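Putative ManD family dehydratase (Pantoea ananatis, PDB 3T6C) catalyses, with low activity, the magnesium-dependent dehydration of D-gluconate to 2-dehydro-3-deoxy-D-gluconate, as a member of the mandelate racemase/muconate lactonizing enzyme family of the enolase superfamily. Local coordinates at residues A[268-273]-A[317-322]; A[272-277]-A[292-297]; A[313-318]-A[341-346]. One frame throughout, in Å; residues are numbered along the deposited sequence. Where two conformers were deposited one is given.

All three interactions lie in the barrel sheet of the enolase-like C-terminal domain, where strands 270-272, 294-296, 317-318 and 344-345 run side by side in chain order. Interaction 2 joins the end of strand 270-272 and the loop after it to strand 294-296, and interaction 3 joins strands 317-318 and 344-345, their centres about 10 Å apart; interaction 1 reaches from 270-272 past 294-296 to 317-318, with its centre about 6 Å from that of interaction 2 and about 8 Å from that of interaction 3. Interactions 1 and 2 share Glu272 and Asp273 and touch magnesium and gluconate, whereas interaction 3 builds the barrel wall next to Arg319, a substrate-binding residue.

Interaction 1: residues A[268-273]-A[317-322]; sequences LFFLED and YIRCHI. With MG (magnesium ion), chain C; GCO (D-gluconic acid), chain D.
Phe270 and Tyr317 face each other with their CA atoms 8.1 Å apart, and Glu272 and Arg319 do so at 8.6 Å, because strand 294-296 runs between the two segments, so the direct contacts are made by side chains reaching past it. At one end three aromatic rings cluster. Tyr317 sets its hydroxyl over one face of the Phe269 ring, toward the rim, with OH 3.1 Å from Phe269 CZ. CD2 of Phe270 rests over a face of the tyrosine ring, 3.5 Å from Tyr317 CD1, and the two ring planes are inclined at 51°. A water ties the cluster to the backbone: it donates to Phe269 O and is hydrogen-bonded to Tyr317 OH, which is also bonded by Arg344. The cluster lies within the TIM-like barrel of the enolase superfamily, and two residues further along each segment, at Glu272 and Arg319, the contact enters the active site. There Arg319 lays its CD near Phe270 CZ, 4.0 Å away, and bends at chi2 and chi3 (-87° and -59°), which turns the guanidinium toward the metal. Its NH2 donates to Glu272 OE2 over 2.9 Å in a salt bridge, arriving from above the carboxylate plane, while Glu375 is a second acidic partner of the same nitrogen. Glu272 reaches in with an extended chain, and its OE2 also binds magnesium at 2.0 Å, alongside Asp246 and Glu298. O1B and O2 of gluconate and one water make up the rest of its six ligands, and Arg319 NH2 lies 3.0 Å from O1B of gluconate.

Interaction 2: residues A[272-277]-A[292-297]; sequences EDPVAP and TPIAMG. With MG (magnesium ion), chain C; GCO (D-gluconic acid), chain D.
Asp273 and Ala295 are joined by the main backbone bond of this contact, Asp273 N to Ala295 O over 2.8 Å, beside the single parallel bridge between Glu272 and Ala295. The same carbonyl also receives a CA-H...O contact from Glu272, so Ala295 O serves two neighbouring residues, while one residue earlier Ile294 N is taken up by Asp316 OD1. The Asp273 side chain then turns back over the end of strand 294-296. Its OD1 accepts a weak bond from Gly297 N at 3.3 Å, and the same N-H is shared with a water 3.1 Å from Gly297 N, also weakly. The water in turn donates, again weakly, to Asp273 OD2. A stronger bond comes to OD2 from another water, 2.7 Å from Asp273 OD2, which is itself a ligand of magnesium; this gives Asp273 a second-shell position from which it probably orients the metal-bound water.

Apolar contacts complete the interface. Met296, bent at chi2 and chi3 (-77° and -60°), folds its thioether against Pro274 and Val275, where SD lies 3.7 Å from Pro274 CD and CE lies 3.7 Å from Val275 CG2. Pro274 CG packs on Ile294 CG2 as well. Helix 283-289 covers these side chains, with Leu283 against Pro274 and Val275 and Leu286 against Ile294, while strand 317-318 pairs with the far edge of 294-296.

Interaction 3: residues A[313-318]-A[341-346]; sequences KLIDYI and NGVRTA
Asn341 OD1 is gripped by lysines of two subunits: Lys313 NZ donates to Asn341 OD1 over 3.0 Å, in the carbonyl plane, and Lys307 of the fourth subunit adds a further bond. Lys313 bends at chi2 and chi4 to bring its ammonium there, and the same NZ bonds Asp311 O and forms a salt bridge with Glu281 of the third subunit, so this corner is tied into the assembly.

Further along, the backbones pair as parallel strands. Arg344 N donates to Asp316 O at 2.9 Å, Ile318 N to Arg344 O at 3.0 Å, and Ala346 N to Ile318 O at 2.8 Å. Tyr317 and Arg344 stand on the same face of this sheet and run side by side in the same direction. With CG anti to the carbonyl carbon (chi1 -62°) and a bend at chi3, Arg344 brings NH2 to the edge of the tyrosine ring, where it donates to Tyr317 OH over 2.8 Å at an N-H...O angle of 151°. A water sits over one face of that ring, accepting from Arg344 NE and donating to Asp316 O, which thereby receives two bonds. Nearer the backbone on this face, Tyr317 CB meets Ala346 CB at 4.1 Å. On the other face, Ile318 lies against Ile334 and Ser338, and Val343 too touches Ser338. Val343 also reaches across the pair, its CG2 3.5 Å from Ile315 O.

Strand 317-318, helix 328-340, which ends in a Schellman motif at Gly342, and strand 344-345 make a right-handed beta-alpha-beta crossover, the repeating unit of the TIM-like barrel.

Interaction 1: residues A[268-273]-A[317-322]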
loop_
_atom_site.group_PDB
_atom_site.type_symbol
_atom_site.label_atom_id
_atom_site.label_comp_id
_atom_site.label_asym_id
_atom_site.label_seq_id
_atom_site.Cartn_x
_atom_site.Cartn_y
_atom_site.Cartn_z
ATOM N N LEU A 268 -23.345 12.815 -16.554
ATOM C CA LEU A 268 -24.314 11.738 -16.454
ATOM C C LEU A 268 -24.613 11.433 -14.993
ATOM O O LEU A 268 -23.725 11.534 -14.120
ATOM C CB LEU A 268 -23.782 10.460 -17.119
ATOM C CG LEU A 268 -24.098 10.402 -18.633
ATOM C CD1 LEU A 268 -23.470 11.542 -19.423
ATOM C CD2 LEU A 268 -23.604 9.081 -19.157
ATOM N N PHE A 269 -25.848 11.002 -14.730
ATOM C CA PHE A 269 -26.215 10.574 -13.393
ATOM C C PHE A 269 -25.390 9.324 -13.037
ATOM O O PHE A 269 -24.867 9.214 -11.911
ATOM C CB PHE A 269 -27.741 10.315 -13.320
ATOM C CG PHE A 269 -28.214 9.897 -11.967
ATOM C CD1 PHE A 269 -28.491 10.850 -11.008
ATOM C CD2 PHE A 269 -28.478 8.553 -11.693
ATOM C CE1 PHE A 269 -28.957 10.495 -9.732
ATOM C CE2 PHE A 269 -28.934 8.192 -10.390
ATOM C CZ PHE A 269 -29.156 9.168 -9.436
ATOM N N PHE A 270 -25.305 8.380 -13.967
ATOM C CA PHE A 270 -24.273 7.352 -13.866
ATOM C C PHE A 270 -23.975 6.716 -15.209
ATOM O O PHE A 270 -24.815 6.770 -16.103
ATOM C CB PHE A 270 -24.529 6.326 -12.736
ATOM C CG PHE A 270 -25.762 5.396 -12.876
ATOM C CD1 PHE A 270 -25.979 4.550 -13.956
ATOM C CD2 PHE A 270 -26.669 5.310 -11.807
ATOM C CE1 PHE A 270 -27.066 3.623 -14.005
ATOM C CE2 PHE A 270 -27.763 4.403 -11.851
ATOM C CZ PHE A 270 -27.967 3.566 -12.941
ATOM N N LEU A 271 -22.779 6.149 -15.322
ATOM C CA LEU A 271 -22.368 5.221 -16.408
ATOM C C LEU A 271 -22.363 3.832 -15.787
ATOM O O LEU A 271 -21.656 3.603 -14.765
ATOM C CB LEU A 271 -20.974 5.588 -16.913
ATOM C CG LEU A 271 -20.380 4.616 -17.929
ATOM C CD1 LEU A 271 -21.265 4.605 -19.227
ATOM C CD2 LEU A 271 -18.941 5.029 -18.219
ATOM N N GLU A 272 -23.136 2.929 -16.381
ATOM C CA GLU A 272 -23.378 1.621 -15.754
ATOM C C GLU A 272 -22.541 0.512 -16.438
ATOM O O GLU A 272 -22.318 0.507 -17.680
ATOM C CB GLU A 272 -24.873 1.300 -15.842
ATOM C CG GLU A 272 -25.315 -0.074 -15.343
ATOM C CD GLU A 272 -26.756 -0.307 -15.714
ATOM O OE1 GLU A 272 -27.474 0.700 -16.016
ATOM O OE2 GLU A 272 -27.199 -1.480 -15.622
ATOM N N ASP A 273 -22.049 -0.406 -15.630
ATOM C CA ASP A 273 -21.322 -1.617 -16.047
ATOM C C ASP A 273 -20.216 -1.330 -17.061
ATOM O O ASP A 273 -20.144 -1.937 -18.136
ATOM C CB ASP A 273 -22.284 -2.697 -16.563
ATOM C CG ASP A 273 -23.153 -3.317 -15.425
ATOM O OD1 ASP A 273 -23.067 -2.862 -14.266
ATOM O OD2 ASP A 273 -23.947 -4.274 -15.695
ATOM N N TYR A 317 -23.028 3.583 -7.178
ATOM C CA TYR A 317 -24.347 2.929 -7.136
ATOM C C TYR A 317 -24.157 1.458 -7.256
ATOM O O TYR A 317 -23.478 0.986 -8.172
ATOM C CB TYR A 317 -25.250 3.378 -8.328
ATOM C CG TYR A 317 -25.573 4.867 -8.271
ATOM C CD1 TYR A 317 -24.749 5.793 -8.916
ATOM C CD2 TYR A 317 -26.668 5.340 -7.554
ATOM C CE1 TYR A 317 -25.013 7.182 -8.832
ATOM C CE2 TYR A 317 -26.943 6.734 -7.469
ATOM C CZ TYR A 317 -26.124 7.608 -8.126
ATOM O OH TYR A 317 -26.364 8.962 -8.054
ATOM N N ILE A 318 -24.794 0.719 -6.359
ATOM C CA ILE A 318 -24.784 -0.753 -6.398
ATOM C C ILE A 318 -26.087 -1.192 -7.083
ATOM O O ILE A 318 -27.188 -0.731 -6.778
ATOM C CB ILE A 318 -24.582 -1.325 -4.963
ATOM C CG1 ILE A 318 -24.496 -2.857 -5.021
ATOM C CG2 ILE A 318 -25.738 -1.000 -4.046
ATOM C CD1 ILE A 318 -23.286 -3.370 -5.821
ATOM N N ARG A 319 -25.894 -2.019 -8.109
ATOM C CA ARG A 319 -26.925 -2.433 -9.076
ATOM C C ARG A 319 -27.557 -3.805 -8.910
ATOM O O ARG A 319 -28.181 -4.314 -9.861
ATOM C CB ARG A 319 -26.418 -2.256 -10.525
ATOM C CG ARG A 319 -26.141 -0.793 -10.901
ATOM C CD ARG A 319 -27.444 -0.135 -11.416
ATOM N NE ARG A 319 -27.968 -0.862 -12.587
ATOM C CZ ARG A 319 -29.274 -1.017 -12.874
ATOM N NH1 ARG A 319 -30.251 -0.610 -12.035
ATOM N NH2 ARG A 319 -29.637 -1.621 -14.015
ATOM N N CYS A 320 -27.322 -4.458 -7.782
ATOM C CA CYS A 320 -27.698 -5.886 -7.746
ATOM C C CYS A 320 -29.120 -6.155 -8.185
ATOM O O CYS A 320 -30.080 -5.381 -7.883
ATOM C CB CYS A 320 -27.591 -6.417 -6.336
ATOM S SG CYS A 320 -25.865 -6.314 -5.714
ATOM N N HIS A 321 -29.260 -7.312 -8.855
ATOM C CA HIS A 321 -30.580 -7.918 -9.087
ATOM C C HIS A 321 -30.738 -8.665 -7.774
ATOM O O HIS A 321 -30.006 -9.668 -7.497
ATOM C CB HIS A 321 -30.422 -8.862 -10.293
ATOM C CG HIS A 321 -31.678 -9.578 -10.717
ATOM N ND1 HIS A 321 -32.694 -8.950 -11.407
ATOM C CD2 HIS A 321 -32.022 -10.880 -10.638
ATOM C CE1 HIS A 321 -33.647 -9.831 -11.672
ATOM N NE2 HIS A 321 -33.249 -11.016 -11.237
ATOM N N ILE A 322 -31.688 -8.248 -6.942
ATOM C CA ILE A 322 -31.647 -8.763 -5.574
ATOM C C ILE A 322 -31.940 -10.265 -5.515
ATOM O O ILE A 322 -31.498 -10.938 -4.582
ATOM C CB ILE A 322 -32.508 -7.957 -4.561
ATOM C CG1 ILE A 322 -34.012 -8.054 -4.849
ATOM C CG2 ILE A 322 -31.981 -6.504 -4.460
ATOM C CD1 ILE A 322 -34.855 -7.384 -3.747
HETATM MG MG MG C . -27.658 -2.811 -17.113
HETATM C C1 GCO D . -30.523 -3.347 -17.308
HETATM C C2 GCO D . -29.910 -4.629 -17.729
HETATM C C3 GCO D . -30.833 -5.554 -18.501
HETATM C C4 GCO D . -30.218 -6.931 -18.640
HETATM C C5 GCO D . -31.294 -7.985 -18.552
HETATM C C6 GCO D . -30.764 -9.404 -18.658
HETATM O O1A GCO D . -31.773 -3.220 -17.144
HETATM O O1B GCO D . -29.745 -2.399 -16.961
HETATM O O2 GCO D . -28.637 -4.374 -18.261
HETATM O O3 GCO D . -31.049 -4.949 -19.722
HETATM O O4 GCO D . -29.567 -6.989 -19.897
HETATM O O5 GCO D . -31.951 -7.836 -17.348
HETATM O O6 GCO D . -31.752 -10.409 -18.541
HETATM O O HOH W 1 -24.995 10.600 -9.581
HETATM O O HOH W 2 -25.728 -3.487 -17.571
#

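Interaction 2: residues A[272-277]-A[292-297]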
loop_
_atom_site.group_PDB
_atom_site.type_symbol
_atom_site.label_atom_id
_atom_site.label_comp_id
_atom_site.label_asym_id
_atom_site.label_seq_id
_atom_site.Cartn_x
_atom_site.Cartn_y
_atom_site.Cartn_z
ATOM N N GLU A 272 -23.136 2.929 -16.381
ATOM C CA GLU A 272 -23.378 1.621 -15.754
ATOM C C GLU A 272 -22.541 0.512 -16.438
ATOM O O GLU A 272 -22.318 0.507 -17.680
ATOM C CB GLU A 272 -24.873 1.300 -15.842
ATOM C CG GLU A 272 -25.315 -0.074 -15.343
ATOM C CD GLU A 272 -26.756 -0.307 -15.714
ATOM O OE1 GLU A 272 -27.474 0.700 -16.016
ATOM O OE2 GLU A 272 -27.199 -1.480 -15.622
ATOM N N ASP A 273 -22.049 -0.406 -15.630
ATOM C CA ASP A 273 -21.322 -1.617 -16.047
ATOM C C ASP A 273 -20.216 -1.330 -17.061
ATOM O O ASP A 273 -20.144 -1.937 -18.136
ATOM C CB ASP A 273 -22.284 -2.697 -16.563
ATOM C CG ASP A 273 -23.153 -3.317 -15.425
ATOM O OD1 ASP A 273 -23.067 -2.862 -14.266
ATOM O OD2 ASP A 273 -23.947 -4.274 -15.695
ATOM N N PRO A 274 -19.321 -0.411 -16.702
ATOM C CA PRO A 274 -18.195 -0.174 -17.620
ATOM C C PRO A 274 -17.281 -1.419 -17.726
ATOM O O PRO A 274 -16.536 -1.519 -18.732
ATOM C CB PRO A 274 -17.432 0.963 -16.906
ATOM C CG PRO A 274 -17.753 0.740 -15.393
ATOM C CD PRO A 274 -19.266 0.465 -15.513
ATOM N N VAL A 275 -17.324 -2.333 -16.741
ATOM C CA VAL A 275 -16.534 -3.569 -16.803
ATOM C C VAL A 275 -17.434 -4.767 -16.443
ATOM O O VAL A 275 -18.452 -4.634 -15.746
ATOM C CB VAL A 275 -15.271 -3.592 -15.900
ATOM C CG1 VAL A 275 -14.326 -2.423 -16.267
ATOM C CG2 VAL A 275 -15.654 -3.521 -14.427
ATOM N N ALA A 276 -17.013 -5.933 -16.913
ATOM C CA ALA A 276 -17.586 -7.215 -16.516
ATOM C C ALA A 276 -17.209 -7.491 -15.051
ATOM O O ALA A 276 -16.199 -6.983 -14.566
ATOM C CB ALA A 276 -16.918 -8.273 -17.390
ATOM N N PRO A 277 -17.982 -8.350 -14.346
ATOM C CA PRO A 277 -17.551 -8.722 -12.979
ATOM C C PRO A 277 -16.157 -9.310 -12.958
ATOM O O PRO A 277 -15.400 -9.038 -12.013
ATOM C CB PRO A 277 -18.571 -9.818 -12.590
ATOM C CG PRO A 277 -19.789 -9.437 -13.343
ATOM C CD PRO A 277 -19.202 -9.090 -14.728
ATOM N N THR A 292 -16.927 10.743 -13.612
ATOM C CA THR A 292 -18.283 10.328 -14.001
ATOM C C THR A 292 -18.780 9.281 -12.992
ATOM O O THR A 292 -18.066 8.332 -12.684
ATOM C CB THR A 292 -18.225 9.708 -15.397
ATOM O OG1 THR A 292 -17.978 10.768 -16.367
ATOM C CG2 THR A 292 -19.502 8.899 -15.742
ATOM N N PRO A 293 -19.987 9.452 -12.435
ATOM C CA PRO A 293 -20.420 8.433 -11.472
ATOM C C PRO A 293 -20.584 7.051 -12.092
ATOM O O PRO A 293 -20.985 6.967 -13.278
ATOM C CB PRO A 293 -21.779 8.984 -10.974
ATOM C CG PRO A 293 -21.730 10.487 -11.267
ATOM C CD PRO A 293 -20.955 10.562 -12.558
ATOM N N ILE A 294 -20.294 6.004 -11.318
ATOM C CA ILE A 294 -20.245 4.641 -11.843
ATOM C C ILE A 294 -21.256 3.759 -11.112
ATOM O O ILE A 294 -21.319 3.763 -9.899
ATOM C CB ILE A 294 -18.826 4.029 -11.657
ATOM C CG1 ILE A 294 -17.788 4.830 -12.484
ATOM C CG2 ILE A 294 -18.772 2.551 -12.096
ATOM C CD1 ILE A 294 -18.045 4.864 -13.988
ATOM N N ALA A 295 -22.031 2.989 -11.880
ATOM C CA ALA A 295 -22.926 1.972 -11.316
ATOM C C ALA A 295 -22.434 0.605 -11.770
ATOM O O ALA A 295 -22.020 0.431 -12.926
ATOM C CB ALA A 295 -24.366 2.169 -11.817
ATOM N N MET A 296 -22.495 -0.385 -10.859
ATOM C CA MET A 296 -22.114 -1.750 -11.209
ATOM C C MET A 296 -22.980 -2.704 -10.475
ATOM O O MET A 296 -23.336 -2.465 -9.309
ATOM C CB MET A 296 -20.664 -2.065 -10.720
ATOM C CG MET A 296 -19.508 -1.461 -11.539
ATOM S SD MET A 296 -19.189 -2.349 -13.080
ATOM C CE MET A 296 -18.794 -3.992 -12.476
ATOM N N GLY A 297 -23.143 -3.871 -11.099
ATOM C CA GLY A 297 -23.502 -5.054 -10.334
ATOM C C GLY A 297 -24.756 -5.847 -10.578
ATOM O O GLY A 297 -25.025 -6.750 -9.786
HETATM MG MG MG C . -27.658 -2.811 -17.113
HETATM C C1 GCO D . -30.523 -3.347 -17.308
HETATM C C2 GCO D . -29.910 -4.629 -17.729
HETATM C C3 GCO D . -30.833 -5.554 -18.501
HETATM C C4 GCO D . -30.218 -6.931 -18.640
HETATM C C5 GCO D . -31.294 -7.985 -18.552
HETATM C C6 GCO D . -30.764 -9.404 -18.658
HETATM O O1A GCO D . -31.773 -3.220 -17.144
HETATM O O1B GCO D . -29.745 -2.399 -16.961
HETATM O O2 GCO D . -28.637 -4.374 -18.261
HETATM O O3 GCO D . -31.049 -4.949 -19.722
HETATM O O4 GCO D . -29.567 -6.989 -19.897
HETATM O O5 GCO D . -31.951 -7.836 -17.348
HETATM O O6 GCO D . -31.752 -10.409 -18.541
HETATM O O HOH W 3 -22.978 -5.927 -13.434
HETATM O O HOH W 2 -25.728 -3.487 -17.571
#

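Interaction 3: residues A[313-318]-A[341-346]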
loop_
_atom_site.group_PDB
_atom_site.type_symbol
_atom_site.label_atom_id
_atom_site.label_comp_id
_atom_site.label_asym_id
_atom_site.label_seq_id
_atom_site.Cartn_x
_atom_site.Cartn_y
_atom_site.Cartn_z
ATOM N N LYS A 313 -14.608 2.487 -2.592
ATOM C CA LYS A 313 -15.258 3.655 -3.214
ATOM C C LYS A 313 -15.122 3.604 -4.741
ATOM O O LYS A 313 -14.942 4.649 -5.403
ATOM C CB LYS A 313 -14.707 4.992 -2.661
ATOM C CG LYS A 313 -14.504 4.984 -1.119
ATOM C CD LYS A 313 -15.763 4.656 -0.334
ATOM C CE LYS A 313 -15.575 4.893 1.173
ATOM N NZ LYS A 313 -14.563 3.886 1.740
ATOM N N LEU A 314 -15.197 2.392 -5.288
ATOM C CA LEU A 314 -14.957 2.205 -6.732
ATOM C C LEU A 314 -16.229 2.365 -7.539
ATOM O O LEU A 314 -16.171 2.442 -8.759
ATOM C CB LEU A 314 -14.286 0.822 -7.038
ATOM C CG LEU A 314 -12.936 0.720 -6.310
ATOM C CD1 LEU A 314 -12.347 -0.641 -6.664
ATOM C CD2 LEU A 314 -11.966 1.873 -6.671
ATOM N N ILE A 315 -17.369 2.503 -6.843
ATOM C CA ILE A 315 -18.660 2.709 -7.492
ATOM C C ILE A 315 -19.455 3.687 -6.654
ATOM O O ILE A 315 -19.127 3.944 -5.486
ATOM C CB ILE A 315 -19.483 1.411 -7.674
ATOM C CG1 ILE A 315 -19.780 0.767 -6.307
ATOM C CG2 ILE A 315 -18.695 0.379 -8.521
ATOM C CD1 ILE A 315 -20.654 -0.526 -6.426
ATOM N N ASP A 316 -20.385 4.353 -7.290
ATOM C CA ASP A 316 -21.339 5.210 -6.593
ATOM C C ASP A 316 -22.722 4.643 -6.407
ATOM O O ASP A 316 -23.492 5.146 -5.586
ATOM C CB ASP A 316 -21.400 6.519 -7.364
ATOM C CG ASP A 316 -20.011 7.053 -7.609
ATOM O OD1 ASP A 316 -19.544 7.027 -8.773
ATOM O OD2 ASP A 316 -19.377 7.466 -6.576
ATOM N N TYR A 317 -23.028 3.583 -7.178
ATOM C CA TYR A 317 -24.347 2.929 -7.136
ATOM C C TYR A 317 -24.157 1.458 -7.256
ATOM O O TYR A 317 -23.478 0.986 -8.172
ATOM C CB TYR A 317 -25.250 3.378 -8.328
ATOM C CG TYR A 317 -25.573 4.867 -8.271
ATOM C CD1 TYR A 317 -24.749 5.793 -8.916
ATOM C CD2 TYR A 317 -26.668 5.340 -7.554
ATOM C CE1 TYR A 317 -25.013 7.182 -8.832
ATOM C CE2 TYR A 317 -26.943 6.734 -7.469
ATOM C CZ TYR A 317 -26.124 7.608 -8.126
ATOM O OH TYR A 317 -26.364 8.962 -8.054
ATOM N N ILE A 318 -24.794 0.719 -6.359
ATOM C CA ILE A 318 -24.784 -0.753 -6.398
ATOM C C ILE A 318 -26.087 -1.192 -7.083
ATOM O O ILE A 318 -27.188 -0.731 -6.778
ATOM C CB ILE A 318 -24.582 -1.325 -4.963
ATOM C CG1 ILE A 318 -24.496 -2.857 -5.021
ATOM C CG2 ILE A 318 -25.738 -1.000 -4.046
ATOM C CD1 ILE A 318 -23.286 -3.370 -5.821
ATOM N N ASN A 341 -20.419 3.333 3.429
ATOM C CA ASN A 341 -19.367 3.755 2.475
ATOM C C ASN A 341 -19.773 4.922 1.582
ATOM O O ASN A 341 -19.072 5.223 0.627
ATOM C CB ASN A 341 -18.911 2.527 1.646
ATOM C CG ASN A 341 -17.977 1.675 2.459
ATOM O OD1 ASN A 341 -16.808 2.075 2.658
ATOM N ND2 ASN A 341 -18.482 0.540 3.003
ATOM N N GLY A 342 -20.953 5.509 1.813
ATOM C CA GLY A 342 -21.381 6.631 0.959
ATOM C C GLY A 342 -21.824 6.227 -0.432
ATOM O O GLY A 342 -21.945 7.089 -1.346
ATOM N N VAL A 343 -22.122 4.932 -0.615
ATOM C CA VAL A 343 -22.571 4.426 -1.921
ATOM C C VAL A 343 -24.102 4.285 -1.905
ATOM O O VAL A 343 -24.664 3.894 -0.877
ATOM C CB VAL A 343 -21.916 3.036 -2.138
ATOM C CG1 VAL A 343 -22.525 2.345 -3.399
ATOM C CG2 VAL A 343 -20.401 3.233 -2.333
ATOM N N ARG A 344 -24.783 4.594 -3.013
ATOM C CA ARG A 344 -26.241 4.504 -2.994
ATOM C C ARG A 344 -26.790 3.289 -3.757
ATOM O O ARG A 344 -26.069 2.624 -4.490
ATOM C CB ARG A 344 -26.859 5.809 -3.562
ATOM C CG ARG A 344 -26.462 7.021 -2.691
ATOM C CD ARG A 344 -27.378 8.228 -2.945
ATOM N NE ARG A 344 -27.137 8.796 -4.251
ATOM C CZ ARG A 344 -27.851 9.816 -4.704
ATOM N NH1 ARG A 344 -28.823 10.331 -3.956
ATOM N NH2 ARG A 344 -27.630 10.323 -5.923
ATOM N N THR A 345 -28.086 3.035 -3.607
ATOM C CA THR A 345 -28.680 1.819 -4.230
ATOM C C THR A 345 -29.353 2.140 -5.564
ATOM O O THR A 345 -29.966 3.223 -5.731
ATOM C CB THR A 345 -29.697 1.111 -3.283
ATOM O OG1 THR A 345 -30.889 1.916 -3.193
ATOM C CG2 THR A 345 -29.105 0.925 -1.893
ATOM N N ALA A 346 -29.135 1.269 -6.563
ATOM C CA ALA A 346 -29.950 1.313 -7.776
ATOM C C ALA A 346 -30.213 -0.152 -8.125
ATOM O O ALA A 346 -29.687 -0.662 -9.150
ATOM C CB ALA A 346 -29.044 2.004 -8.863
HETATM O O HOH W 4 -24.432 8.042 -5.385
#